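Side-chain contacts in periplasmic binding protein (Sulfurospirillum deleyianum, PDB 4PAG), which probably serves an ABC transporter as its periplasmic solute-binding component and holds a histidine molecule in its ligand pocket in this crystal: residues Lys300-Tyr305 with Glu316-Tyr321; Val173-Gly178 with Gln183-Arg188. One frame throughout, in Å; residues are numbered along the deposited sequence. Where two conformers were deposited one is given.

Interaction 1 joins the last two helices of the chain, 297-309 and 315-322. Interaction 2 lies at the end of strand 172-176, in a sheet of parallel strands. The two do not touch: their centres are 26 Å apart and their nearest atoms about 15 Å apart. Of the two, only interaction 1 reaches the bound histidine. Its Tyr321 belongs to the ligand pocket and meets the ligand through a backbone oxygen. Interaction 2 stands further off, with the side chain of Tyr175 about 11 Å from the ligand. Interaction 1 is a small apolar contact, whereas interaction 2 is larger and mostly polar, with two acidic side chains meeting around Arg271.

Interaction 1: residues Lys300-Tyr305 with Glu316-Tyr321; sequences KVKAFY and EDLKTY. With HIS (histidine), chain E.
Val301 and Lys302 meet Leu318 where the last two helices of this periplasmic binding protein fold, 297-309 and 315-322, pack across the short connection between them. The contact is small, 128 Å² in all, and no hydrogen bond crosses it.

Leu318 divides its two methyls between the partners: CD2 meets Val301 and CD1 meets Lys302. CD2 of Leu318 lies 3.8 Å from CG1 of Val301. These two side chains run past one another, each starting out toward the other's helix. Val301 holds CG1 anti to its own nitrogen, chi1 -180°, and this branch meets the leucine. Trp268, Phe322 and Leu324 also touch Val301.

The second part is aliphatic contact with a lysine. Lys302 crosses Leu318 at about a right angle. CE of Lys302 lies 3.4 Å from CD1 of Leu318, tighter than usual van der Waals contact. The lysine chain then bends at its last torsion, and NZ hydrogen-bonds to O of Leu313, in the connection between the helices.

Within helix 315-322, OG1 of Thr320 bonds to O of Glu316 at 2.9 Å, from above the carbonyl plane. The same oxygen takes the helical bond from N of Thr320. CG2 of Thr320 lies over the centre of one face of the Tyr321 ring.

The ligand is met by backbone: O of Tyr321 is 3.0 Å from CD2 of the bound histidine.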
loop_
_atom_site.group_PDB
_atom_site.type_symbol
_atom_site.label_atom_id
_atom_site.label_comp_id
_atom_site.label_asym_id
_atom_site.label_seq_id
_atom_site.Cartn_x
_atom_site.Cartn_y
_atom_site.Cartn_z
ATOM N N LYS A 300 15.531 0.401 -9.437
ATOM C CA LYS A 300 14.059 0.384 -9.435
ATOM C C LYS A 300 13.469 1.482 -8.546
ATOM O O LYS A 300 12.512 2.150 -8.934
ATOM C CB LYS A 300 13.532 -0.977 -9.000
ATOM C CG LYS A 300 13.774 -2.052 -10.039
ATOM C CD LYS A 300 12.873 -3.258 -9.841
ATOM C CE LYS A 300 12.816 -4.110 -11.097
ATOM N NZ LYS A 300 12.025 -3.452 -12.171
ATOM N N VAL A 301 14.050 1.680 -7.368
ATOM C CA VAL A 301 13.611 2.766 -6.489
ATOM C C VAL A 301 13.740 4.103 -7.220
ATOM O O VAL A 301 12.806 4.907 -7.230
ATOM C CB VAL A 301 14.401 2.812 -5.153
ATOM C CG1 VAL A 301 13.901 3.948 -4.271
ATOM C CG2 VAL A 301 14.285 1.494 -4.399
ATOM N N LYS A 302 14.892 4.331 -7.849
ATOM C CA LYS A 302 15.148 5.603 -8.524
ATOM C C LYS A 302 14.155 5.857 -9.648
ATOM O O LYS A 302 13.593 6.945 -9.726
ATOM C CB LYS A 302 16.597 5.689 -9.044
ATOM C CG LYS A 302 17.602 6.076 -7.973
ATOM C CD LYS A 302 19.037 5.917 -8.481
ATOM C CE LYS A 302 20.062 6.500 -7.520
ATOM N NZ LYS A 302 20.580 7.830 -7.951
ATOM N N ALA A 303 13.924 4.850 -10.493
ATOM C CA ALA A 303 12.985 4.980 -11.614
ATOM C C ALA A 303 11.549 5.174 -11.128
ATOM O O ALA A 303 10.809 5.993 -11.660
ATOM C CB ALA A 303 13.062 3.764 -12.525
ATOM N N PHE A 304 11.166 4.419 -10.109
ATOM C CA PHE A 304 9.819 4.507 -9.560
ATOM C C PHE A 304 9.549 5.901 -8.969
ATOM O O PHE A 304 8.515 6.523 -9.254
ATOM C CB PHE A 304 9.607 3.402 -8.528
ATOM C CG PHE A 304 8.215 3.336 -7.984
ATOM C CD1 PHE A 304 7.867 4.081 -6.873
ATOM C CD2 PHE A 304 7.251 2.532 -8.579
ATOM C CE1 PHE A 304 6.590 4.032 -6.362
ATOM C CE2 PHE A 304 5.968 2.475 -8.069
ATOM C CZ PHE A 304 5.641 3.228 -6.958
ATOM N N TYR A 305 10.488 6.407 -8.180
ATOM C CA TYR A 305 10.311 7.712 -7.546
ATOM C C TYR A 305 10.311 8.847 -8.569
ATOM O O TYR A 305 9.572 9.834 -8.413
ATOM C CB TYR A 305 11.339 7.943 -6.421
ATOM C CG TYR A 305 10.824 7.443 -5.079
ATOM C CD1 TYR A 305 10.641 6.080 -4.850
ATOM C CD2 TYR A 305 10.492 8.325 -4.063
ATOM C CE1 TYR A 305 10.149 5.617 -3.643
ATOM C CE2 TYR A 305 9.999 7.870 -2.844
ATOM C CZ TYR A 305 9.820 6.514 -2.641
ATOM O OH TYR A 305 9.331 6.038 -1.432
ATOM N N GLU A 316 22.984 9.222 -1.408
ATOM C CA GLU A 316 22.817 9.528 0.005
ATOM C C GLU A 316 21.339 9.472 0.419
ATOM O O GLU A 316 21.027 9.003 1.512
ATOM C CB GLU A 316 23.433 10.888 0.351
ATOM C CG GLU A 316 23.525 11.181 1.846
ATOM C CD GLU A 316 24.309 10.132 2.627
ATOM O OE1 GLU A 316 25.275 9.554 2.080
ATOM O OE2 GLU A 316 23.960 9.886 3.799
ATOM N N ASP A 317 20.437 9.932 -0.450
ATOM C CA ASP A 317 18.991 9.818 -0.199
ATOM C C ASP A 317 18.559 8.370 -0.055
ATOM O O ASP A 317 17.720 8.053 0.788
ATOM C CB ASP A 317 18.166 10.431 -1.341
ATOM C CG ASP A 317 18.287 11.931 -1.420
ATOM O OD1 ASP A 317 18.581 12.561 -0.384
ATOM O OD2 ASP A 317 18.079 12.477 -2.528
ATOM N N LEU A 318 19.106 7.501 -0.901
ATOM C CA LEU A 318 18.746 6.087 -0.869
ATOM C C LEU A 318 19.145 5.467 0.459
ATOM O O LEU A 318 18.408 4.654 1.019
ATOM C CB LEU A 318 19.395 5.330 -2.023
ATOM C CG LEU A 318 18.848 5.609 -3.423
ATOM C CD1 LEU A 318 19.775 5.004 -4.466
ATOM C CD2 LEU A 318 17.432 5.069 -3.593
ATOM N N LYS A 319 20.308 5.872 0.961
ATOM C CA LYS A 319 20.786 5.425 2.258
ATOM C C LYS A 319 19.903 5.983 3.368
ATOM O O LYS A 319 19.405 5.233 4.200
ATOM C CB LYS A 319 22.237 5.869 2.470
ATOM C CG LYS A 319 22.884 5.286 3.717
ATOM C CD LYS A 319 24.245 5.913 3.985
ATOM C CE LYS A 319 24.726 5.603 5.396
ATOM N NZ LYS A 319 25.000 4.151 5.590
ATOM N N THR A 320 19.708 7.299 3.356
ATOM C CA THR A 320 18.971 8.010 4.401
ATOM C C THR A 320 17.534 7.535 4.562
ATOM O O THR A 320 17.104 7.221 5.663
ATOM C CB THR A 320 18.946 9.526 4.114
ATOM O OG1 THR A 320 20.284 10.031 4.127
ATOM C CG2 THR A 320 18.116 10.277 5.155
ATOM N N TYR A 321 16.785 7.508 3.469
ATOM C CA TYR A 321 15.371 7.163 3.544
ATOM C C TYR A 321 15.072 5.668 3.488
ATOM O O TYR A 321 14.068 5.229 4.049
ATOM C CB TYR A 321 14.599 7.898 2.449
ATOM C CG TYR A 321 14.638 9.393 2.644
ATOM C CD1 TYR A 321 13.916 9.989 3.666
ATOM C CD2 TYR A 321 15.407 10.209 1.824
ATOM C CE1 TYR A 321 13.953 11.355 3.864
ATOM C CE2 TYR A 321 15.450 11.577 2.012
ATOM C CZ TYR A 321 14.719 12.146 3.033
ATOM O OH TYR A 321 14.745 13.505 3.234
HETATM N N HIS E . 13.794 4.221 9.722
HETATM C CA HIS E . 12.507 4.418 9.000
HETATM C C HIS E . 11.341 4.443 9.977
HETATM O O HIS E . 10.540 3.510 10.123
HETATM C CB HIS E . 12.303 3.338 7.945
HETATM C CG HIS E . 13.504 3.104 7.083
HETATM N ND1 HIS E . 13.788 1.883 6.510
HETATM C CD2 HIS E . 14.500 3.938 6.701
HETATM C CE1 HIS E . 14.899 1.976 5.803
HETATM N NE2 HIS E . 15.352 3.213 5.902
HETATM O OXT HIS E . 11.193 5.441 10.666
#

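Interaction 2: residues Val173-Gly178 with Gln183-Arg188; sequences VYYAEG and QTECDR
Thr184 bonds to the backbone of Tyr175 while Glu177 pairs with Gln183, closing the loop between strand 172-176 and the short strand 183-184. Glu177 and Gln183 form one antiparallel hydrogen-bonded pair. This single bridge folds the chain back just past the end of strand 172-176 of the parallel sheet. N of Glu177 gives a 2.8 Å bond to O of Gln183; the return bond from N of Gln183 is weak. OG1 of Thr184 donates to O of Tyr175 at 2.7 Å, in the carbonyl plane and on a lone pair. That hydroxyl is anti to its own nitrogen, chi1 -168°, and also accepts from a water held by N of Tyr175.

Ring contacts flank these bonds. CE1 of Tyr174 reaches CB of Thr184 at 3.5 Å. CG of Glu185 sits at the edge of the Tyr175 ring, 3.6 Å from CD2 of Tyr175. CG of Glu177 lies over one face of the same ring, offset toward its rim.

The two acids cross at about a right angle, with carboxylate planes 83° apart. OE1 of Glu177 is 2.7 Å from OE2 of Glu185. Arg271 forms salt bridges to both residues, and the amide of Leu214 also bonds to OE2 of Glu185. With an alanine at Glu177, Arg271 would probably lose a carboxylate partner and the Tyr175 ring the CG that covers its face.

Further out, OH of Tyr174 hydrogen-bonds to O of Gly181, within that loop, and OH of Tyr175 to Asp270 and Gln233. Strand 183-184 pairs with strand 215-216, and the disulfide Cys186-Cys206 follows.

The short approach of the acids is consistent with a proton held by one of them, and Arg271, bridged to OE2 of each, would probably offset the charge that remains.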
loop_
_atom_site.group_PDB
_atom_site.type_symbol
_atom_site.label_atom_id
_atom_site.label_comp_id
_atom_site.label_asym_id
_atom_site.label_seq_id
_atom_site.Cartn_x
_atom_site.Cartn_y
_atom_site.Cartn_z
ATOM N N VAL A 173 8.919 -16.230 5.959
ATOM C CA VAL A 173 8.953 -14.851 6.418
ATOM C C VAL A 173 7.890 -14.597 7.498
ATOM O O VAL A 173 6.752 -15.078 7.410
ATOM C CB VAL A 173 8.841 -13.850 5.226
ATOM C CG1 VAL A 173 7.598 -14.089 4.384
ATOM C CG2 VAL A 173 8.871 -12.405 5.706
ATOM N N TYR A 174 8.291 -13.849 8.525
ATOM C CA TYR A 174 7.407 -13.383 9.573
ATOM C C TYR A 174 7.255 -11.876 9.439
ATOM O O TYR A 174 8.239 -11.145 9.387
ATOM C CB TYR A 174 7.966 -13.733 10.957
ATOM C CG TYR A 174 7.128 -13.197 12.093
ATOM C CD1 TYR A 174 5.834 -13.661 12.299
ATOM C CD2 TYR A 174 7.612 -12.208 12.944
ATOM C CE1 TYR A 174 5.052 -13.165 13.322
ATOM C CE2 TYR A 174 6.834 -11.703 13.978
ATOM C CZ TYR A 174 5.554 -12.192 14.159
ATOM O OH TYR A 174 4.768 -11.721 15.170
ATOM N N TYR A 175 6.010 -11.419 9.369
ATOM C CA TYR A 175 5.706 -9.994 9.297
ATOM C C TYR A 175 5.468 -9.490 10.713
ATOM O O TYR A 175 4.448 -9.800 11.324
ATOM C CB TYR A 175 4.472 -9.782 8.417
ATOM C CG TYR A 175 4.044 -8.347 8.195
ATOM C CD1 TYR A 175 4.961 -7.299 8.182
ATOM C CD2 TYR A 175 2.708 -8.047 7.970
ATOM C CE1 TYR A 175 4.553 -5.988 7.962
ATOM C CE2 TYR A 175 2.289 -6.749 7.751
ATOM C CZ TYR A 175 3.207 -5.719 7.753
ATOM O OH TYR A 175 2.761 -4.428 7.544
ATOM N N ALA A 176 6.430 -8.742 11.246
ATOM C CA ALA A 176 6.383 -8.332 12.646
ATOM C C ALA A 176 5.767 -6.956 12.765
ATOM O O ALA A 176 6.349 -5.969 12.337
ATOM C CB ALA A 176 7.774 -8.343 13.254
ATOM N N GLU A 177 4.583 -6.897 13.360
ATOM C CA GLU A 177 3.864 -5.648 13.528
ATOM C C GLU A 177 3.786 -5.279 14.999
ATOM O O GLU A 177 4.060 -6.107 15.872
ATOM C CB GLU A 177 2.467 -5.784 12.936
ATOM C CG GLU A 177 2.467 -5.976 11.430
ATOM C CD GLU A 177 1.058 -6.117 10.894
ATOM O OE1 GLU A 177 0.431 -7.158 11.214
ATOM O OE2 GLU A 177 0.587 -5.195 10.179
ATOM N N GLY A 178 3.440 -4.021 15.259
ATOM C CA GLY A 178 3.341 -3.497 16.608
ATOM C C GLY A 178 4.684 -3.189 17.243
ATOM O O GLY A 178 5.746 -3.523 16.716
ATOM N N GLN A 183 2.336 -8.805 16.942
ATOM C CA GLN A 183 1.189 -8.882 16.065
ATOM C C GLN A 183 1.704 -9.199 14.683
ATOM O O GLN A 183 2.844 -8.878 14.341
ATOM C CB GLN A 183 0.384 -7.582 16.059
ATOM C CG GLN A 183 -0.407 -7.342 17.335
ATOM C CD GLN A 183 0.445 -6.742 18.436
ATOM O OE1 GLN A 183 1.101 -5.719 18.245
ATOM N NE2 GLN A 183 0.440 -7.379 19.592
ATOM N N THR A 184 0.862 -9.850 13.898
ATOM C CA THR A 184 1.224 -10.230 12.541
ATOM C C THR A 184 -0.026 -10.281 11.684
ATOM O O THR A 184 -1.120 -9.908 12.133
ATOM C CB THR A 184 1.992 -11.578 12.488
ATOM O OG1 THR A 184 2.566 -11.755 11.186
ATOM C CG2 THR A 184 1.093 -12.772 12.818
ATOM N N GLU A 185 0.153 -10.693 10.439
ATOM C CA GLU A 185 -0.970 -10.894 9.545
ATOM C C GLU A 185 -1.095 -12.343 9.171
ATOM O O GLU A 185 -0.116 -13.093 9.179
ATOM C CB GLU A 185 -0.799 -10.069 8.282
ATOM C CG GLU A 185 -0.811 -8.576 8.553
ATOM C CD GLU A 185 -2.102 -8.132 9.204
ATOM O OE1 GLU A 185 -3.179 -8.545 8.717
ATOM O OE2 GLU A 185 -2.041 -7.368 10.190
ATOM N N CYS A 186 -2.315 -12.728 8.836
ATOM C CA CYS A 186 -2.574 -14.012 8.208
ATOM C C CYS A 186 -1.853 -14.055 6.864
ATOM O O CYS A 186 -1.627 -13.012 6.244
ATOM C CB CYS A 186 -4.079 -14.197 7.993
ATOM S SG CYS A 186 -5.040 -14.421 9.508
ATOM N N ASP A 187 -1.497 -15.258 6.417
ATOM C CA ASP A 187 -0.898 -15.435 5.104
ATOM C C ASP A 187 -1.846 -15.021 3.972
ATOM O O ASP A 187 -1.391 -14.718 2.880
ATOM C CB ASP A 187 -0.407 -16.870 4.897
ATOM C CG ASP A 187 -1.532 -17.857 4.660
ATOM O OD1 ASP A 187 -2.411 -18.011 5.531
ATOM O OD2 ASP A 187 -1.537 -18.490 3.582
ATOM N N ARG A 188 -3.151 -15.015 4.239
ATOM C CA ARG A 188 -4.130 -14.459 3.302
ATOM C C ARG A 188 -4.793 -13.240 3.933
ATOM O O ARG A 188 -5.708 -13.364 4.752
ATOM C CB ARG A 188 -5.156 -15.525 2.912
ATOM C CG ARG A 188 -4.634 -16.506 1.860
ATOM C CD ARG A 188 -5.201 -17.907 2.064
ATOM N NE ARG A 188 -4.679 -18.492 3.298
ATOM C CZ ARG A 188 -5.223 -19.504 3.973
ATOM N NH1 ARG A 188 -6.342 -20.101 3.546
ATOM N NH2 ARG A 188 -4.635 -19.921 5.095
HETATM O O HOH W 1 3.739 -13.422 9.537
HETATM O O HOH W 2 3.655 -6.012 19.202
#